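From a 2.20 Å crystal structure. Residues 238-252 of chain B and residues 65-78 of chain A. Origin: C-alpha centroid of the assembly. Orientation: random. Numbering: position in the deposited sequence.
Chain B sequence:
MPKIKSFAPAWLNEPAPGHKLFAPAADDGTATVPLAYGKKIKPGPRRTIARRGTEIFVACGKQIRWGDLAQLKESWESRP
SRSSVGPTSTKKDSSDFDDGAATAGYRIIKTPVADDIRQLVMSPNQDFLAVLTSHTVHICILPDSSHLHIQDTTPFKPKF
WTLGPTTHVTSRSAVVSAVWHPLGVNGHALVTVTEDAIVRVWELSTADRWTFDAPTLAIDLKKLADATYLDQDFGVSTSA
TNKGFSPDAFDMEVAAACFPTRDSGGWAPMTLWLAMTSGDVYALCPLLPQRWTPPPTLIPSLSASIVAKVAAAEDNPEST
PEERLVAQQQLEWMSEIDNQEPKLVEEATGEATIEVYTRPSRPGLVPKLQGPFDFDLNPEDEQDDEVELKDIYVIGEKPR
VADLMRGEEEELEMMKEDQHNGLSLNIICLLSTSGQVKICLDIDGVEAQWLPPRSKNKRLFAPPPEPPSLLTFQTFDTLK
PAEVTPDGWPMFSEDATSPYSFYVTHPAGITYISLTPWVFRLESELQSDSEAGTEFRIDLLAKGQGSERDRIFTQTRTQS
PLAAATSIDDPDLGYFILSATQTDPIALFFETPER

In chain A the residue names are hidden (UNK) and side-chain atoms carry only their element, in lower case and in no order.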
ATOM      1  N   THR B 238      -3.430   8.091 -20.261  1.00 62.57           N
ATOM      2  CA  THR B 238      -3.661   6.846 -20.975  1.00 63.95           C
ATOM      3  C   THR B 238      -2.580   6.636 -22.032  1.00 65.92           C
ATOM      4  O   THR B 238      -2.192   5.504 -22.316  1.00 68.36           O
ATOM      5  CB  THR B 238      -5.056   6.839 -21.636  1.00 66.75           C
ATOM      6  OG1 THR B 238      -6.062   6.927 -20.620  1.00 67.24           O
ATOM      7  CG2 THR B 238      -5.278   5.570 -22.452  1.00 67.93           C
ATOM      8  N   SER B 239      -2.090   7.737 -22.597  1.00 66.72           N
ATOM      9  CA  SER B 239      -1.086   7.683 -23.654  1.00 68.96           C
ATOM     10  C   SER B 239       0.321   7.389 -23.135  1.00 67.52           C
ATOM     11  O   SER B 239       1.176   6.916 -23.883  1.00 70.54           O
ATOM     12  CB  SER B 239      -1.070   9.004 -24.425  1.00 71.67           C
ATOM     13  OG  SER B 239      -2.356   9.308 -24.933  1.00 72.72           O
ATOM     14  N   ALA B 240       0.562   7.671 -21.860  1.00 62.78           N
ATOM     15  CA  ALA B 240       1.886   7.475 -21.272  1.00 60.76           C
ATOM     16  C   ALA B 240       2.169   5.999 -21.021  1.00 63.71           C
ATOM     17  O   ALA B 240       2.031   5.516 -19.900  1.00 60.75           O
ATOM     18  CB  ALA B 240       2.006   8.263 -19.979  1.00 56.63           C
ATOM     19  N   THR B 241       2.571   5.291 -22.072  1.00 65.59           N
ATOM     20  CA  THR B 241       2.790   3.846 -22.003  1.00 69.17           C
ATOM     21  C   THR B 241       4.273   3.474 -21.942  1.00 72.08           C
ATOM     22  O   THR B 241       4.628   2.417 -21.425  1.00 74.73           O
ATOM     23  CB  THR B 241       2.157   3.137 -23.212  1.00 72.61           C
ATOM     24  OG1 THR B 241       2.601   3.762 -24.423  1.00 73.35           O
ATOM     25  CG2 THR B 241       0.640   3.210 -23.136  1.00 71.07           C
ATOM     26  N   ASN B 242       5.132   4.337 -22.480  1.00 72.09           N
ATOM     27  CA  ASN B 242       6.572   4.104 -22.449  1.00 72.27           C
ATOM     28  C   ASN B 242       7.180   4.636 -21.157  1.00 73.84           C
ATOM     29  O   ASN B 242       7.012   5.808 -20.819  1.00 73.85           O
ATOM     30  CB  ASN B 242       7.247   4.758 -23.657  1.00 71.18           C
ATOM     31  CG  ASN B 242       8.708   4.364 -23.797  1.00 70.83           C
ATOM     32  OD1 ASN B 242       9.111   3.269 -23.404  1.00 70.81           O
ATOM     33  ND2 ASN B 242       9.507   5.258 -24.360  1.00 69.07           N
ATOM     34  N   LYS B 243       7.885   3.771 -20.434  1.00 76.85           N
ATOM     35  CA  LYS B 243       8.472   4.151 -19.155  1.00 78.50           C
ATOM     36  C   LYS B 243       9.718   5.009 -19.349  1.00 71.48           C
ATOM     37  O   LYS B 243      10.520   4.765 -20.251  1.00 73.38           O
ATOM     38  CB  LYS B 243       8.820   2.904 -18.339  1.00 86.01           C
ATOM     39  CG  LYS B 243       7.624   2.019 -18.022  1.00 91.85           C
ATOM     40  CD  LYS B 243       7.682   0.703 -18.787  1.00 97.40           C
ATOM     41  CE  LYS B 243       6.490  -0.188 -18.461  1.00 99.16           C
ATOM     42  NZ  LYS B 243       5.199   0.426 -18.880  1.00 98.18           N
ATOM     43  N   GLY B 244       9.864   6.017 -18.496  1.00 61.75           N
ATOM     44  CA  GLY B 244      11.049   6.855 -18.486  1.00 59.04           C
ATOM     45  C   GLY B 244      12.074   6.350 -17.487  1.00 57.36           C
ATOM     46  O   GLY B 244      12.118   5.157 -17.176  1.00 56.88           O
ATOM     47  N   PHE B 245      12.889   7.266 -16.973  1.00 59.77           N
ATOM     48  CA  PHE B 245      13.960   6.916 -16.047  1.00 56.70           C
ATOM     49  C   PHE B 245      13.905   7.789 -14.803  1.00 57.15           C
ATOM     50  O   PHE B 245      13.786   9.010 -14.892  1.00 58.29           O
ATOM     51  CB  PHE B 245      15.316   7.049 -16.732  1.00 59.32           C
ATOM     52  CG  PHE B 245      15.508   6.092 -17.870  1.00 56.69           C
ATOM     53  CD1 PHE B 245      15.961   4.804 -17.639  1.00 57.10           C
ATOM     54  CD2 PHE B 245      15.230   6.476 -19.171  1.00 58.76           C
ATOM     55  CE1 PHE B 245      16.137   3.919 -18.683  1.00 58.75           C
ATOM     56  CE2 PHE B 245      15.405   5.595 -20.219  1.00 60.96           C
ATOM     57  CZ  PHE B 245      15.859   4.313 -19.973  1.00 60.23           C
ATOM     58  N   SER B 246      13.997   7.149 -13.644  1.00 52.98           N
ATOM     59  CA  SER B 246      13.849   7.839 -12.372  1.00 50.20           C
ATOM     60  C   SER B 246      14.410   7.009 -11.216  1.00 51.68           C
ATOM     61  O   SER B 246      14.283   5.785 -11.218  1.00 52.57           O
ATOM     62  CB  SER B 246      12.373   8.151 -12.120  1.00 48.67           C
ATOM     63  OG  SER B 246      12.149   8.537 -10.775  1.00 45.23           O
ATOM     64  N   PRO B 247      15.036   7.668 -10.223  1.00 55.13           N
ATOM     65  CA  PRO B 247      15.474   6.931  -9.031  1.00 55.89           C
ATOM     66  C   PRO B 247      14.294   6.333  -8.279  1.00 51.98           C
ATOM     67  O   PRO B 247      14.451   5.365  -7.534  1.00 52.22           O
ATOM     68  CB  PRO B 247      16.174   8.002  -8.188  1.00 57.14           C
ATOM     69  CG  PRO B 247      15.615   9.296  -8.667  1.00 57.14           C
ATOM     70  CD  PRO B 247      15.361   9.101 -10.129  1.00 57.80           C
ATOM     71  N   ASP B 248      13.117   6.915  -8.480  1.00 50.87           N
ATOM     72  CA  ASP B 248      11.906   6.434  -7.832  1.00 49.13           C
ATOM     73  C   ASP B 248      11.450   5.092  -8.404  1.00 48.49           C
ATOM     74  O   ASP B 248      10.491   4.500  -7.915  1.00 49.32           O
ATOM     75  CB  ASP B 248      10.795   7.473  -7.968  1.00 48.89           C
ATOM     76  CG  ASP B 248      11.042   8.701  -7.111  1.00 49.04           C
ATOM     77  OD1 ASP B 248      11.361   8.537  -5.914  1.00 49.22           O
ATOM     78  OD2 ASP B 248      10.935   9.828  -7.636  1.00 49.51           O
ATOM     79  N   ALA B 249      12.147   4.610  -9.429  1.00 48.69           N
ATOM     80  CA  ALA B 249      11.907   3.270  -9.948  1.00 47.92           C
ATOM     81  C   ALA B 249      12.136   2.222  -8.859  1.00 50.07           C
ATOM     82  O   ALA B 249      11.484   1.176  -8.851  1.00 51.30           O
ATOM     83  CB  ALA B 249      12.802   2.995 -11.148  1.00 48.82           C
ATOM     84  N   PHE B 250      13.062   2.507  -7.944  1.00 55.60           N
ATOM     85  CA  PHE B 250      13.313   1.621  -6.807  1.00 56.20           C
ATOM     86  C   PHE B 250      12.918   2.265  -5.482  1.00 56.49           C
ATOM     87  O   PHE B 250      12.476   1.578  -4.566  1.00 56.71           O
ATOM     88  CB  PHE B 250      14.790   1.204  -6.759  1.00 57.69           C
ATOM     89  CG  PHE B 250      15.745   2.343  -6.523  1.00 57.21           C
ATOM     90  CD1 PHE B 250      15.963   2.832  -5.245  1.00 58.07           C
ATOM     91  CD2 PHE B 250      16.447   2.906  -7.577  1.00 58.80           C
ATOM     92  CE1 PHE B 250      16.844   3.874  -5.025  1.00 58.29           C
ATOM     93  CE2 PHE B 250      17.331   3.947  -7.362  1.00 58.52           C
ATOM     94  CZ  PHE B 250      17.530   4.430  -6.085  1.00 59.16           C
ATOM     95  N   ASP B 251      13.064   3.582  -5.380  1.00 52.79           N
ATOM     96  CA  ASP B 251      12.845   4.262  -4.108  1.00 52.83           C
ATOM     97  C   ASP B 251      11.359   4.423  -3.804  1.00 49.64           C
ATOM     98  O   ASP B 251      10.975   4.573  -2.642  1.00 48.52           O
ATOM     99  CB  ASP B 251      13.529   5.632  -4.102  1.00 58.01           C
ATOM    100  CG  ASP B 251      14.218   5.942  -2.776  1.00 62.39           C
ATOM    101  OD1 ASP B 251      14.069   5.163  -1.810  1.00 63.39           O
ATOM    102  OD2 ASP B 251      14.904   6.982  -2.698  1.00 65.94           O
ATOM    103  N   MET B 252      10.528   4.388  -4.844  1.00 48.85           N
ATOM    104  CA  MET B 252       9.080   4.406  -4.662  1.00 48.69           C
ATOM    105  C   MET B 252       8.438   3.185  -5.315  1.00 48.04           C
ATOM    106  O   MET B 252       7.301   3.243  -5.783  1.00 47.48           O
ATOM    107  CB  MET B 252       8.479   5.696  -5.225  1.00 50.54           C
ATOM    108  CG  MET B 252       8.863   6.940  -4.429  1.00 52.27           C
ATOM    109  SD  MET B 252       7.936   8.421  -4.885  1.00 53.13           S
ATOM    110  CE  MET B 252       6.335   8.043  -4.168  1.00 49.24           C
TER
ATOM    111  N   UNK A  65      10.723  16.663 -12.114  1.00 54.09           N
ATOM    112  CA  UNK A  65      11.593  16.362 -10.970  1.00 53.74           C
ATOM    113  C   UNK A  65      11.856  14.868 -10.812  1.00 50.90           C
ATOM    114  O   UNK A  65      10.916  14.087 -10.666  1.00 49.29           O
ATOM    115  c   UNK A  65       9.654  17.613 -11.756  1.00 57.06           C
ATOM    116  c   UNK A  65      10.804  16.914  -9.781  1.00 56.49           C
ATOM    117  c   UNK A  65      10.011  18.033 -10.354  1.00 58.79           C
ATOM    118  N   UNK A  66      13.130  14.493 -10.878  1.00 47.92           N
ATOM    119  CA  UNK A  66      13.556  13.103 -10.739  1.00 47.38           C
ATOM    120  C   UNK A  66      13.003  12.196 -11.837  1.00 49.41           C
ATOM    121  O   UNK A  66      12.867  10.992 -11.627  1.00 49.09           O
ATOM    122  n   UNK A  66      13.958   9.580  -5.673  1.00 45.89           N
ATOM    123  c   UNK A  66      14.015  10.890  -5.875  1.00 45.19           C
ATOM    124  c   UNK A  66      13.748  13.278  -8.180  1.00 48.83           C
ATOM    125  c   UNK A  66      13.020  12.919  -6.889  1.00 48.35           C
ATOM    126  c   UNK A  66      13.141  12.550  -9.367  1.00 47.52           C
ATOM    127  n   UNK A  66      13.070  11.488  -6.598  1.00 47.75           N
ATOM    128  n   UNK A  66      15.016  11.589  -5.353  1.00 49.99           N
ATOM    129  N   UNK A  67      12.687  12.759 -13.002  1.00 52.71           N
ATOM    130  CA  UNK A  67      12.116  11.961 -14.088  1.00 55.99           C
ATOM    131  C   UNK A  67      12.470  12.482 -15.480  1.00 53.87           C
ATOM    132  O   UNK A  67      12.228  13.645 -15.805  1.00 56.98           O
ATOM    133  c   UNK A  67      10.595  11.894 -13.947  1.00 57.28           C
ATOM    134  o   UNK A  67      10.041  10.990 -14.887  1.00 58.36           O
ATOM    135  N   UNK A  68      13.044  11.599 -16.292  1.00 51.28           N
ATOM    136  CA  UNK A  68      13.320  11.887 -17.695  1.00 47.95           C
ATOM    137  C   UNK A  68      12.650  10.841 -18.577  1.00 47.65           C
ATOM    138  O   UNK A  68      12.858   9.640 -18.397  1.00 48.47           O
ATOM    139  c   UNK A  68      14.817  11.918 -17.951  1.00 47.30           C
ATOM    140  N   UNK A  69      11.843  11.306 -19.525  1.00 48.82           N
ATOM    141  CA  UNK A  69      11.166  10.426 -20.470  1.00 50.74           C
ATOM    142  C   UNK A  69      11.285  10.957 -21.898  1.00 52.76           C
ATOM    143  O   UNK A  69      10.967  12.117 -22.164  1.00 53.55           O
ATOM    144  o   UNK A  69       9.544   9.981 -18.712  1.00 51.83           O
ATOM    145  c   UNK A  69       9.036   9.149 -20.920  1.00 52.50           C
ATOM    146  c   UNK A  69       9.674  10.268 -20.111  1.00 50.72           C
ATOM    147  N   UNK A  70      11.752  10.103 -22.806  1.00 54.25           N
ATOM    148  CA  UNK A  70      11.787  10.421 -24.231  1.00 54.48           C
ATOM    149  C   UNK A  70      10.845   9.482 -24.981  1.00 55.28           C
ATOM    150  O   UNK A  70      10.914   8.263 -24.819  1.00 54.73           O
ATOM    151  c   UNK A  70      14.189  11.123 -23.983  1.00 53.45           C
ATOM    152  c   UNK A  70      13.229  10.778 -26.262  1.00 55.81           C
ATOM    153  c   UNK A  70      13.208  10.308 -24.813  1.00 54.08           C
ATOM    154  N   UNK A  71       9.977  10.063 -25.806  1.00 53.83           N
ATOM    155  CA  UNK A  71       8.889   9.331 -26.454  1.00 56.26           C
ATOM    156  C   UNK A  71       8.031   8.614 -25.410  1.00 55.67           C
ATOM    157  O   UNK A  71       8.114   7.396 -25.264  1.00 56.94           O
ATOM    158  o   UNK A  71      12.257  10.689 -31.788  1.00 64.30           O
ATOM    159  c   UNK A  71      10.183   8.961 -28.626  1.00 56.86           C
ATOM    160  c   UNK A  71       9.432   8.326 -27.474  1.00 55.76           C
ATOM    161  c   UNK A  71      12.228   9.295 -29.859  1.00 58.92           C
ATOM    162  c   UNK A  71      10.219  10.373 -30.586  1.00 60.93           C
ATOM    163  c   UNK A  71      11.566  10.120 -30.744  1.00 61.67           C
ATOM    164  c   UNK A  71       9.535   9.789 -29.532  1.00 58.83           C
ATOM    165  c   UNK A  71      11.537   8.721 -28.811  1.00 56.79           C
ATOM    166  N   UNK A  72       7.197   9.376 -24.681  1.00 58.59           N
ATOM    167  CA  UNK A  72       6.368   8.817 -23.607  1.00 60.20           C
ATOM    168  C   UNK A  72       5.284   7.877 -24.126  1.00 65.16           C
ATOM    169  O   UNK A  72       4.889   6.944 -23.423  1.00 68.86           O
ATOM    170  c   UNK A  72       6.995  10.828 -24.828  1.00 58.83           C
ATOM    171  c   UNK A  72       5.764  11.088 -24.018  1.00 59.07           C
ATOM    172  c   UNK A  72       5.754  10.059 -22.954  1.00 59.85           C
ATOM    173  N   UNK A  73       4.808   8.130 -25.341  1.00 65.74           N
ATOM    174  CA  UNK A  73       3.861   7.241 -26.000  1.00 67.24           C
ATOM    175  C   UNK A  73       4.612   6.139 -26.743  1.00 68.76           C
ATOM    176  O   UNK A  73       5.271   6.398 -27.748  1.00 67.41           O
ATOM    177  c   UNK A  73       1.765   7.238 -27.430  1.00 74.68           C
ATOM    178  o   UNK A  73       1.822   6.019 -27.586  1.00 76.07           O
ATOM    179  n   UNK A  73       0.662   7.939 -27.665  1.00 76.92           N
ATOM    180  c   UNK A  73       2.974   8.027 -26.968  1.00 70.09           C
ATOM    181  N   UNK A  74       4.510   4.914 -26.237  1.00 73.21           N
ATOM    182  CA  UNK A  74       5.255   3.792 -26.794  1.00 77.91           C
ATOM    183  C   UNK A  74       4.844   3.500 -28.235  1.00 86.17           C
ATOM    184  O   UNK A  74       5.659   3.056 -29.042  1.00 86.81           O
ATOM    185  c   UNK A  74       5.060   2.553 -25.932  1.00 79.02           C
ATOM    186  N   UNK A  75       3.580   3.757 -28.551  1.00 91.01           N
ATOM    187  CA  UNK A  75       3.049   3.468 -29.880  1.00 97.46           C
ATOM    188  C   UNK A  75       3.636   4.395 -30.939  1.00 97.67           C
ATOM    189  O   UNK A  75       3.834   3.988 -32.084  1.00102.38           O
ATOM    190  c   UNK A  75       1.533   3.575 -29.873  1.00100.64           C
ATOM    191  N   UNK A  76       3.917   5.636 -30.551  1.00 93.73           N
ATOM    192  CA  UNK A  76       4.429   6.640 -31.479  1.00 91.47           C
ATOM    193  C   UNK A  76       5.940   6.827 -31.347  1.00 83.22           C
ATOM    194  O   UNK A  76       6.486   7.850 -31.764  1.00 84.30           O
ATOM    195  c   UNK A  76       3.708   7.972 -31.259  1.00 94.18           C
ATOM    196  c   UNK A  76       1.532   9.250 -31.381  1.00102.97           C
ATOM    197  c   UNK A  76       2.203   7.888 -31.478  1.00100.87           C
ATOM    198  n   UNK A  76      -0.643  10.470 -31.594  1.00110.35           N
ATOM    199  c   UNK A  76       0.032   9.142 -31.616  1.00108.29           C
ATOM    200  N   UNK A  77       6.611   5.831 -30.778  1.00 79.17           N
ATOM    201  CA  UNK A  77       8.064   5.866 -30.631  1.00 73.65           C
ATOM    202  C   UNK A  77       8.742   5.334 -31.895  1.00 74.60           C
ATOM    203  O   UNK A  77       8.401   4.252 -32.363  1.00 76.99           O
ATOM    204  c   UNK A  77       9.966   2.862 -27.843  1.00 75.30           C
ATOM    205  c   UNK A  77      10.371   4.327 -27.889  1.00 71.49           C
ATOM    206  n   UNK A  77      10.332   2.224 -26.548  1.00 74.57           N
ATOM    207  c   UNK A  77       8.497   5.043 -29.416  1.00 72.38           C
ATOM    208  c   UNK A  77      10.007   4.978 -29.216  1.00 71.31           C
ATOM    209  N   UNK A  78       9.704   6.088 -32.458  1.00 71.49           N
ATOM    210  CA  UNK A  78      10.359   5.598 -33.678  1.00 72.65           C
ATOM    211  C   UNK A  78      11.198   4.348 -33.433  1.00 72.54           C
ATOM    212  O   UNK A  78      11.487   4.031 -32.280  1.00 69.59           O
ATOM    213  c   UNK A  78      10.768   7.950 -33.335  1.00 70.10           C
ATOM    214  c   UNK A  78      11.259   6.769 -34.098  1.00 72.03           C
ATOM    215  c   UNK A  78      10.210   7.413 -32.063  1.00 69.16           C
TER
HETATM  216  O   HOH W   1      11.566   7.129 -22.145  1.00 50.47           O

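At position 65 three side-chain carbons close a ring onto the backbone N, which defines Pro A65; it makes no contact with chain B. Position 66 carries three carbons, a nitrogen, then a carbon bearing two more nitrogens, a guanidinium: Arg A66. Its NE donates to Asp B248 OD2 (2.9 Å, 179°) and its NH2 to Asp B248 OD1 (2.8 Å, 146°), so the salt bridge is two-pronged, with Pro B247 CG over one guanidinium face, 3.4 Å from NH2 of Arg A66. Ser B246 OG donates to Arg A66 O (2.7 Å) while accepting from Asp B248 N (3.0 Å), a capping bond at the turn that leads into the helix.

One carbon and one oxygen make position 67 Ser A67; the contact here is backbone, CA of Ser A67 lying 3.5 Å from Phe B245 O. A lone carbon at 68 gives Ala A68, whose N donates to Phe B245 O (3.0 Å) and whose O accepts from Phe B245 N (2.8 Å), a single antiparallel bridge. Position 69 has a carbon bearing one oxygen and one carbon: Thr A69. Its OG1 lies 3.5 Å from Gly B244 CA; an ideal CB on that glycine would fall 2.1 Å from Thr A69 OG1, a clash.

At 70, three carbons branching at CB alone fit Val A70; its N donates to water 1 (3.1 Å), which donates to Lys B243 O (3.2 Å). Position 71 bears a six-carbon ring with a terminal oxygen, Tyr A71. The end of this side chain leads away, but Tyr A71 O accepts from Asn B242 ND2 (2.7 Å). At 72 three carbons again close a ring onto the backbone N: Pro A72, whose O receives Asn B242 N (2.8 Å) and, weakly, Thr B241 N (3.2 Å).

Two carbons, the second with an oxygen and a nitrogen, leave Asp excluded at 73 and give Asn A73; its OD1 accepts from the N of position 75 (3.0 Å). Single carbons at 74 and 75 are Ala A74 and Ala A75; Ala A74 N donates to Thr B241 OG1 (2.9 Å). Positions 76 and 77 each show four carbons in a row ending in nitrogen, Lys A76 and Lys A77. The former is out of reach, whereas Lys A77 NZ comes 3.5 Å from Asn B242 OD1. A last ring onto N, at 78, is Pro A78, without contact.

The contact, burying 719 Å², thus joins a charged anchor at Arg A66 to backbone pairing at Ala A68 and to carbonyls of Tyr A71 and Pro A72 read by Asn B242.

Chain A, residues 65-78: PRSATVYPNAAKKP
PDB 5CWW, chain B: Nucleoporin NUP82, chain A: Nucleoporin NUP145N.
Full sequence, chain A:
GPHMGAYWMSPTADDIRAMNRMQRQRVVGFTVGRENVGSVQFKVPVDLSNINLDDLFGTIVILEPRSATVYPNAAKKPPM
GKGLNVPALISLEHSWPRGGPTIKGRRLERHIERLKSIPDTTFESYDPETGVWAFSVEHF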